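Local coordinates for protein putative acyl-CoA N-acyltransferase (Klebsiella pneumoniae subsp. pneumoniae, PDB 3LOD) that probably transfers an acyl group from an acyl-CoA to an amino group of a still unidentified acceptor, at residues T7-T12 / A51-S56; I20-A25 / R79-P84; L111-G116 / V147-P152. All coordinates share one frame; numbering follows the deposited sequence.

How the interactions relate
Interactions 1, 2 and 3 all reach one mixed sheet. Interactions 1 and 3 are antiparallel strand pairings on opposite sides of the chain's centre, their own centres about 21 Å apart. Interaction 1 binds the outermost strand 5-8 to strand 49-55. Interaction 3 pairs two strands in the other half of the sheet. Interaction 2 instead packs helix 14-26, which lies between the strands of interaction 1 in sequence, onto strand 74-82. It relies on apolar and aromatic contacts plus one salt bridge, whereas the strand pairs rely mainly on backbone hydrogen bonds. Each contact is partly buried. Interactions 1 and 2 touch where Ile54 packs on Ile82.

Interaction 1: T7-T12 / A51-S56; sequences TDIAPT and ALAIRS
Thr7 OG1 stands between its own backbone N and carbonyl carbon (chi1 67°), and Arg55 bends at chi3 (82°), which turns NE out of the line of the chain. The two side chains then cross at about a right angle. Arg55 NH1 donates to Thr7 OG1 at 3.0 Å. The hydroxyl lies in the guanidinium plane, at its edge. Thr7 OG1 in turn donates to Asp8 O, coming from above that carbonyl plane. A water also donates to Asp8 O and makes a weak bond with Arg55 NH1. The hydroxyl thus links the arginine to the backbone of the outer strand. The other two nitrogens are held as well: Arg55 NH2 by a salt bridge with Glu15, NE by a hydrogen bond to Gly59 O.

The backbones run antiparallel. Thr7 N bonds to Ala53 O at 3.1 Å, and Ala53 N to Thr7 O at 2.8 Å. One more bond follows from Ile9 N to Ala51 O at 3.2 Å, although the regular strand stops at Asp8.

Ile9 lies over the neighbouring strand. Its CD1 touches Ala51 CB at 3.6 Å, and its CG1 touches Ala53 CB at 3.6 Å. Between these two alanines Ile9 CG1 comes within 3.5 Å of Leu52 C. Helix 14-26 adds Phe16 against Ile9. Elsewhere Leu52 CD2 approaches Asp8 OD1, while Leu52 also packs on helix 91-104. This is the antiparallel edge pairing of the first two strands of the GNAT fold.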
loop_
_atom_site.group_PDB
_atom_site.type_symbol
_atom_site.label_atom_id
_atom_site.label_comp_id
_atom_site.label_asym_id
_atom_site.label_seq_id
_atom_site.Cartn_x
_atom_site.Cartn_y
_atom_site.Cartn_z
ATOM N N THR A 7 2.307 9.844 8.363
ATOM C CA THR A 7 3.442 10.692 8.009
ATOM C C THR A 7 4.212 10.060 6.911
ATOM O O THR A 7 4.168 8.841 6.769
ATOM C CB THR A 7 4.479 10.824 9.169
ATOM O OG1 THR A 7 5.123 9.547 9.406
ATOM C CG2 THR A 7 3.852 11.388 10.464
ATOM N N ASP A 8 4.975 10.866 6.187
ATOM C CA ASP A 8 5.922 10.336 5.228
ATOM C C ASP A 8 6.880 9.391 5.963
ATOM O O ASP A 8 7.064 9.537 7.175
ATOM C CB ASP A 8 6.714 11.471 4.570
ATOM C CG ASP A 8 6.002 12.080 3.340
ATOM O OD1 ASP A 8 5.068 11.440 2.810
ATOM O OD2 ASP A 8 6.402 13.189 2.880
ATOM N N ILE A 9 7.433 8.405 5.249
ATOM C CA ILE A 9 8.638 7.676 5.661
ATOM C C ILE A 9 9.541 7.363 4.468
ATOM O O ILE A 9 9.090 7.038 3.368
ATOM C CB ILE A 9 8.381 6.275 6.387
ATOM C CG1 ILE A 9 7.016 5.740 6.098
ATOM C CG2 ILE A 9 8.764 6.182 7.918
ATOM C CD1 ILE A 9 7.085 4.992 4.883
ATOM N N ALA A 10 10.836 7.428 4.736
ATOM C CA ALA A 10 11.876 6.864 3.880
ATOM C C ALA A 10 11.674 5.338 3.827
ATOM O O ALA A 10 11.542 4.687 4.867
ATOM C CB ALA A 10 13.318 7.238 4.456
ATOM N N PRO A 11 11.601 4.767 2.615
ATOM C CA PRO A 11 11.621 3.306 2.509
ATOM C C PRO A 11 12.922 2.699 3.090
ATOM O O PRO A 11 13.061 1.482 3.144
ATOM C CB PRO A 11 11.555 3.067 0.989
ATOM C CG PRO A 11 11.923 4.368 0.375
ATOM C CD PRO A 11 11.390 5.399 1.303
ATOM N N THR A 12 13.870 3.536 3.507
ATOM C CA THR A 12 15.126 3.029 4.041
ATOM C C THR A 12 15.198 3.117 5.569
ATOM O O THR A 12 16.029 2.470 6.201
ATOM C CB THR A 12 16.310 3.708 3.379
ATOM O OG1 THR A 12 16.085 5.122 3.379
ATOM C CG2 THR A 12 16.429 3.212 1.936
ATOM N N ALA A 51 5.586 6.927 0.048
ATOM C CA ALA A 51 5.617 5.975 1.118
ATOM C C ALA A 51 5.141 6.680 2.375
ATOM O O ALA A 51 5.623 7.782 2.718
ATOM C CB ALA A 51 7.012 5.505 1.301
ATOM N N LEU A 52 4.224 6.027 3.074
ATOM C CA LEU A 52 3.590 6.582 4.286
ATOM C C LEU A 52 3.552 5.580 5.442
ATOM O O LEU A 52 3.562 4.359 5.204
ATOM C CB LEU A 52 2.145 6.987 3.965
ATOM C CG LEU A 52 1.875 8.049 2.890
ATOM C CD1 LEU A 52 0.363 8.366 2.746
ATOM C CD2 LEU A 52 2.680 9.328 3.109
ATOM N N ALA A 53 3.456 6.085 6.672
ATOM C CA ALA A 53 3.318 5.221 7.879
ATOM C C ALA A 53 2.165 5.662 8.757
ATOM O O ALA A 53 1.827 6.848 8.777
ATOM C CB ALA A 53 4.586 5.234 8.682
ATOM N N ILE A 54 1.555 4.721 9.479
ATOM C CA ILE A 54 0.608 5.069 10.538
ATOM C C ILE A 54 1.207 4.778 11.875
ATOM O O ILE A 54 1.764 3.700 12.119
ATOM C CB ILE A 54 -0.653 4.256 10.500
ATOM C CG1 ILE A 54 -0.863 3.686 9.155
ATOM C CG2 ILE A 54 -1.918 5.093 10.834
ATOM C CD1 ILE A 54 -1.649 2.428 9.316
ATOM N N ARG A 55 1.028 5.730 12.772
ATOM C CA ARG A 55 1.709 5.745 14.031
ATOM C C ARG A 55 0.678 5.770 15.105
ATOM O O ARG A 55 -0.347 6.435 14.993
ATOM C CB ARG A 55 2.615 6.970 14.108
ATOM C CG ARG A 55 3.279 7.316 12.768
ATOM C CD ARG A 55 4.445 8.307 12.872
ATOM N NE ARG A 55 5.642 7.568 13.252
ATOM C CZ ARG A 55 6.682 7.283 12.465
ATOM N NH1 ARG A 55 6.740 7.711 11.204
ATOM N NH2 ARG A 55 7.692 6.582 12.979
ATOM N N SER A 56 0.971 5.021 16.149
ATOM C CA SER A 56 0.179 5.021 17.335
ATOM C C SER A 56 0.227 6.428 17.968
ATOM O O SER A 56 0.946 7.320 17.465
ATOM C CB SER A 56 0.669 3.924 18.288
ATOM O OG SER A 56 1.818 4.324 19.015
HETATM O O HOH W 1 8.944 9.186 9.585
#

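Interaction 2: I20-A25 / R79-P84; sequences IAALDA and RVYIDP
Asp24 OD1 accepts from Arg79 NH2 at 2.9 Å, with an N-H...O angle of 154°, and the pair forms a salt bridge. The oxygen is met on its syn side and sits at the guanidinium edge, near the plane. The carboxylate and guanidinium planes are 28° apart. Ile20 CG2 lies over one face of the same guanidinium, offset toward the rim, 3.9 Å from Arg79 NH1. Ile20 CD1 touches Arg79 CB at 3.8 Å.

Farther along the strand, with CG anti to the backbone N (chi1 175°), the Tyr81 ring lies against Leu23. The two side chains slide past each other in opposite directions. Tyr81 CD1 meets Leu23 CD1 at 3.8 Å, and Leu23 N lies over one ring face. Ala22 CB touches Tyr81 OH at 3.5 Å. Leu23 CD1 also rests on Val80 O at 3.6 Å. The helix crosses the strand almost at right angles. Arg79 has a left-handed backbone conformation, consistent with the beta bulge that commonly interrupts the fourth strand of GNAT proteins.

Leu23 and Tyr81 are buried, whereas Asp24 and Arg79 are partly exposed. Packing therefore probably supplies most of the hold, and the ion pair adds direction more than strength.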
loop_
_atom_site.group_PDB
_atom_site.type_symbol
_atom_site.label_atom_id
_atom_site.label_comp_id
_atom_site.label_asym_id
_atom_site.label_seq_id
_atom_site.Cartn_x
_atom_site.Cartn_y
_atom_site.Cartn_z
ATOM N N ILE A 20 7.602 -4.064 6.555
ATOM C CA ILE A 20 7.849 -4.808 5.356
ATOM C C ILE A 20 8.363 -6.243 5.636
ATOM O O ILE A 20 7.831 -7.214 5.111
ATOM C CB ILE A 20 8.833 -3.935 4.520
ATOM C CG1 ILE A 20 8.073 -2.715 4.018
ATOM C CG2 ILE A 20 9.442 -4.613 3.340
ATOM C CD1 ILE A 20 6.562 -2.922 4.026
ATOM N N ALA A 21 9.389 -6.371 6.471
ATOM C CA ALA A 21 9.913 -7.682 6.854
ATOM C C ALA A 21 8.807 -8.538 7.496
ATOM O O ALA A 21 8.653 -9.723 7.132
ATOM C CB ALA A 21 11.091 -7.530 7.759
ATOM N N ALA A 22 8.038 -7.957 8.419
ATOM C CA ALA A 22 6.909 -8.683 9.045
ATOM C C ALA A 22 5.861 -9.071 7.977
ATOM O O ALA A 22 5.346 -10.182 8.004
ATOM C CB ALA A 22 6.226 -7.820 10.198
ATOM N N LEU A 23 5.530 -8.150 7.075
ATOM C CA LEU A 23 4.628 -8.437 5.937
ATOM C C LEU A 23 5.104 -9.690 5.203
ATOM O O LEU A 23 4.314 -10.624 5.031
ATOM C CB LEU A 23 4.561 -7.252 4.943
ATOM C CG LEU A 23 3.733 -7.323 3.633
ATOM C CD1 LEU A 23 2.243 -7.532 3.834
ATOM C CD2 LEU A 23 3.920 -6.081 2.789
ATOM N N ASP A 24 6.384 -9.711 4.801
ATOM C CA ASP A 24 6.938 -10.774 4.007
ATOM C C ASP A 24 7.016 -12.061 4.807
ATOM O O ASP A 24 6.932 -13.147 4.205
ATOM C CB ASP A 24 8.341 -10.427 3.512
ATOM C CG ASP A 24 8.352 -9.458 2.325
ATOM O OD1 ASP A 24 7.305 -8.943 1.848
ATOM O OD2 ASP A 24 9.472 -9.197 1.842
ATOM N N ALA A 25 7.204 -11.943 6.131
ATOM C CA ALA A 25 7.317 -13.136 7.003
ATOM C C ALA A 25 5.958 -13.790 7.119
ATOM O O ALA A 25 5.854 -15.019 7.070
ATOM C CB ALA A 25 7.887 -12.814 8.400
ATOM N N ARG A 79 3.259 -2.906 -0.825
ATOM C CA ARG A 79 3.838 -2.926 0.501
ATOM C C ARG A 79 2.958 -2.370 1.561
ATOM O O ARG A 79 3.459 -1.716 2.463
ATOM C CB ARG A 79 5.187 -2.203 0.568
ATOM C CG ARG A 79 6.247 -2.599 -0.464
ATOM C CD ARG A 79 6.358 -4.094 -0.693
ATOM N NE ARG A 79 7.739 -4.541 -0.709
ATOM C CZ ARG A 79 8.084 -5.743 -0.271
ATOM N NH1 ARG A 79 9.374 -6.117 -0.262
ATOM N NH2 ARG A 79 7.117 -6.556 0.193
ATOM N N VAL A 80 1.671 -2.661 1.504
ATOM C CA VAL A 80 0.711 -2.252 2.525
ATOM C C VAL A 80 0.606 -3.279 3.635
ATOM O O VAL A 80 0.364 -4.475 3.379
ATOM C CB VAL A 80 -0.696 -2.067 1.864
ATOM C CG1 VAL A 80 -1.772 -1.689 2.892
ATOM C CG2 VAL A 80 -0.576 -1.006 0.813
ATOM N N TYR A 81 0.705 -2.847 4.880
ATOM C CA TYR A 81 0.627 -3.778 6.013
ATOM C C TYR A 81 0.240 -2.972 7.223
ATOM O O TYR A 81 0.693 -1.811 7.358
ATOM C CB TYR A 81 2.005 -4.305 6.262
ATOM C CG TYR A 81 2.165 -5.203 7.476
ATOM C CD1 TYR A 81 1.721 -6.561 7.453
ATOM C CD2 TYR A 81 2.838 -4.742 8.624
ATOM C CE1 TYR A 81 1.939 -7.419 8.583
ATOM C CE2 TYR A 81 3.061 -5.588 9.743
ATOM C CZ TYR A 81 2.599 -6.924 9.702
ATOM O OH TYR A 81 2.810 -7.778 10.764
ATOM N N ILE A 82 -0.562 -3.574 8.102
ATOM C CA ILE A 82 -0.914 -3.022 9.424
ATOM C C ILE A 82 -0.584 -4.103 10.432
ATOM O O ILE A 82 -1.061 -5.256 10.295
ATOM C CB ILE A 82 -2.438 -2.830 9.551
ATOM C CG1 ILE A 82 -3.008 -1.925 8.457
ATOM C CG2 ILE A 82 -2.817 -2.433 10.980
ATOM C CD1 ILE A 82 -2.380 -0.529 8.381
ATOM N N ASP A 83 0.238 -3.755 11.432
ATOM C CA ASP A 83 0.530 -4.659 12.517
ATOM C C ASP A 83 -0.721 -5.222 13.166
ATOM O O ASP A 83 -1.519 -4.461 13.701
ATOM C CB ASP A 83 1.260 -3.933 13.614
ATOM C CG ASP A 83 1.564 -4.850 14.774
ATOM O OD1 ASP A 83 2.532 -5.624 14.633
ATOM O OD2 ASP A 83 0.822 -4.851 15.787
ATOM N N PRO A 84 -0.850 -6.555 13.201
ATOM C CA PRO A 84 -1.945 -7.355 13.776
ATOM C C PRO A 84 -2.622 -6.813 15.059
ATOM O O PRO A 84 -3.851 -7.010 15.279
ATOM C CB PRO A 84 -1.254 -8.694 14.069
ATOM C CG PRO A 84 -0.372 -8.824 12.838
ATOM C CD PRO A 84 0.236 -7.430 12.735
#

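Interaction 3: L111-G116 / V147-P152; sequences LRLETG and VFMEKP
Leu113 and Met149 lie side by side and point the same way, with Leu113 CD1 3.9 Å from Met149 CG. They belong to the sheet face that also carries Leu111, Thr115, Val147 and Lys151. Helix 120-128 packs on this face, with Tyr126 against both Leu113 and Met149 and Ile123 against Val147.

The other face carries Arg112, Glu114, Phe148 and Glu150. Arg112 and Glu150 also run side by side in the same direction, their flat groups turned 37° apart. Glu150 OE2 sits at the guanidinium edge, in its plane, and forms a salt bridge with Arg112 NE at 3.5 Å. This is a fairly long ion pair. The Arg112 stem takes part too, as its CG lies 3.6 Å from Glu150 OE2.

Glu114 and Phe148 meet differently, with side chains that cross at a slant. Glu114 CG is anti to the backbone N (chi1 -178°), which places it 3.5 Å from Phe148 CE1. The carboxylate and ring planes are 68° apart. The methylene stem of the glutamate meets the ring, while its OE2 bonds to Ser146 OG.

Six backbone hydrogen bonds join the strands, two at each of three antiparallel pairs. Leu113 N bonds to Met149 O at 2.9 Å, and Met149 N to Leu113 O at 2.9 Å. The pairs Leu111 with Lys151 and Thr115 with Val147 repeat the pattern on either side. In the sheet, strand 146-152 is inserted between strands 110-116 and 132-134, the 5-7-6 order of the C-terminal half of a GNAT fold.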
loop_
_atom_site.group_PDB
_atom_site.type_symbol
_atom_site.label_atom_id
_atom_site.label_comp_id
_atom_site.label_asym_id
_atom_site.label_seq_id
_atom_site.Cartn_x
_atom_site.Cartn_y
_atom_site.Cartn_z
ATOM N N LEU A 111 -4.994 4.035 -9.759
ATOM C CA LEU A 111 -4.160 3.206 -8.906
ATOM C C LEU A 111 -4.416 1.786 -9.173
ATOM O O LEU A 111 -5.559 1.406 -9.174
ATOM C CB LEU A 111 -4.515 3.415 -7.461
ATOM C CG LEU A 111 -3.600 4.371 -6.778
ATOM C CD1 LEU A 111 -3.898 4.196 -5.320
ATOM C CD2 LEU A 111 -2.126 4.027 -7.138
ATOM N N ARG A 112 -3.372 0.988 -9.332
ATOM C CA ARG A 112 -3.545 -0.444 -9.471
ATOM C C ARG A 112 -2.757 -1.170 -8.430
ATOM O O ARG A 112 -1.783 -0.617 -7.925
ATOM C CB ARG A 112 -2.964 -0.893 -10.788
ATOM C CG ARG A 112 -3.376 -0.055 -11.868
ATOM C CD ARG A 112 -2.223 0.133 -12.778
ATOM N NE ARG A 112 -2.768 -0.003 -14.096
ATOM C CZ ARG A 112 -2.023 -0.070 -15.176
ATOM N NH1 ARG A 112 -0.693 0.045 -15.045
ATOM N NH2 ARG A 112 -2.621 -0.190 -16.368
ATOM N N LEU A 113 -3.112 -2.436 -8.162
ATOM C CA LEU A 113 -2.306 -3.219 -7.246
ATOM C C LEU A 113 -2.379 -4.679 -7.618
ATOM O O LEU A 113 -3.364 -5.117 -8.227
ATOM C CB LEU A 113 -2.768 -3.001 -5.764
ATOM C CG LEU A 113 -4.224 -3.410 -5.574
ATOM C CD1 LEU A 113 -4.311 -4.900 -5.235
ATOM C CD2 LEU A 113 -4.987 -2.584 -4.571
ATOM N N GLU A 114 -1.341 -5.420 -7.229
ATOM C CA GLU A 114 -1.322 -6.881 -7.258
ATOM C C GLU A 114 -1.172 -7.356 -5.789
ATOM O O GLU A 114 -0.310 -6.858 -5.084
ATOM C CB GLU A 114 -0.130 -7.344 -8.127
ATOM C CG GLU A 114 0.062 -8.876 -8.336
ATOM C CD GLU A 114 0.572 -9.661 -7.094
ATOM O OE1 GLU A 114 1.622 -9.312 -6.471
ATOM O OE2 GLU A 114 -0.095 -10.670 -6.748
ATOM N N THR A 115 -2.029 -8.270 -5.329
ATOM C CA THR A 115 -1.729 -9.150 -4.169
ATOM C C THR A 115 -2.105 -10.589 -4.434
ATOM O O THR A 115 -2.961 -10.865 -5.272
ATOM C CB THR A 115 -2.579 -8.878 -2.893
ATOM O OG1 THR A 115 -3.841 -8.283 -3.256
ATOM C CG2 THR A 115 -1.793 -8.090 -1.827
ATOM N N GLY A 116 -1.557 -11.490 -3.615
ATOM C CA GLY A 116 -1.934 -12.901 -3.672
ATOM C C GLY A 116 -3.383 -13.143 -3.281
ATOM O O GLY A 116 -3.975 -12.351 -2.523
ATOM N N VAL A 147 -4.151 -11.471 -7.595
ATOM C CA VAL A 147 -5.359 -10.672 -7.847
ATOM C C VAL A 147 -4.876 -9.272 -8.176
ATOM O O VAL A 147 -4.082 -8.686 -7.428
ATOM C CB VAL A 147 -6.284 -10.601 -6.613
ATOM C CG1 VAL A 147 -7.601 -9.965 -6.955
ATOM C CG2 VAL A 147 -6.526 -11.982 -6.087
ATOM N N PHE A 148 -5.326 -8.771 -9.317
ATOM C CA PHE A 148 -5.025 -7.441 -9.751
ATOM C C PHE A 148 -6.269 -6.649 -9.537
ATOM O O PHE A 148 -7.361 -7.181 -9.789
ATOM C CB PHE A 148 -4.680 -7.467 -11.219
ATOM C CG PHE A 148 -3.535 -8.373 -11.526
ATOM C CD1 PHE A 148 -2.213 -7.942 -11.322
ATOM C CD2 PHE A 148 -3.764 -9.669 -12.012
ATOM C CE1 PHE A 148 -1.128 -8.779 -11.595
ATOM C CE2 PHE A 148 -2.689 -10.512 -12.291
ATOM C CZ PHE A 148 -1.362 -10.060 -12.073
ATOM N N MET A 149 -6.110 -5.394 -9.079
ATOM C CA MET A 149 -7.239 -4.492 -8.812
ATOM C C MET A 149 -6.898 -3.067 -9.219
ATOM O O MET A 149 -5.739 -2.676 -9.248
ATOM C CB MET A 149 -7.680 -4.570 -7.313
ATOM C CG MET A 149 -7.747 -6.002 -6.689
ATOM S SD MET A 149 -8.574 -6.103 -5.029
ATOM C CE MET A 149 -10.209 -5.641 -5.658
ATOM N N GLU A 150 -7.885 -2.261 -9.578
ATOM C CA GLU A 150 -7.594 -0.864 -9.762
ATOM C C GLU A 150 -8.783 -0.009 -9.469
ATOM O O GLU A 150 -9.862 -0.510 -9.274
ATOM C CB GLU A 150 -7.032 -0.560 -11.150
ATOM C CG GLU A 150 -8.013 -0.761 -12.345
ATOM C CD GLU A 150 -7.530 -0.093 -13.661
ATOM O OE1 GLU A 150 -8.392 0.488 -14.383
ATOM O OE2 GLU A 150 -6.297 -0.143 -13.956
ATOM N N LYS A 151 -8.547 1.290 -9.450
ATOM C CA LYS A 151 -9.507 2.269 -9.034
ATOM C C LYS A 151 -9.160 3.603 -9.737
ATOM O O LYS A 151 -8.010 4.039 -9.687
ATOM C CB LYS A 151 -9.351 2.464 -7.540
ATOM C CG LYS A 151 -10.334 3.439 -6.986
ATOM C CD LYS A 151 -10.011 3.769 -5.566
ATOM C CE LYS A 151 -11.041 4.723 -5.071
ATOM N NZ LYS A 151 -10.962 4.834 -3.614
ATOM N N PRO A 152 -10.153 4.251 -10.388
ATOM C CA PRO A 152 -9.895 5.593 -10.945
ATOM C C PRO A 152 -9.906 6.611 -9.841
ATOM O O PRO A 152 -10.764 6.583 -8.977
ATOM C CB PRO A 152 -11.060 5.816 -11.912
ATOM C CG PRO A 152 -12.119 4.919 -11.509
ATOM C CD PRO A 152 -11.516 3.773 -10.719
#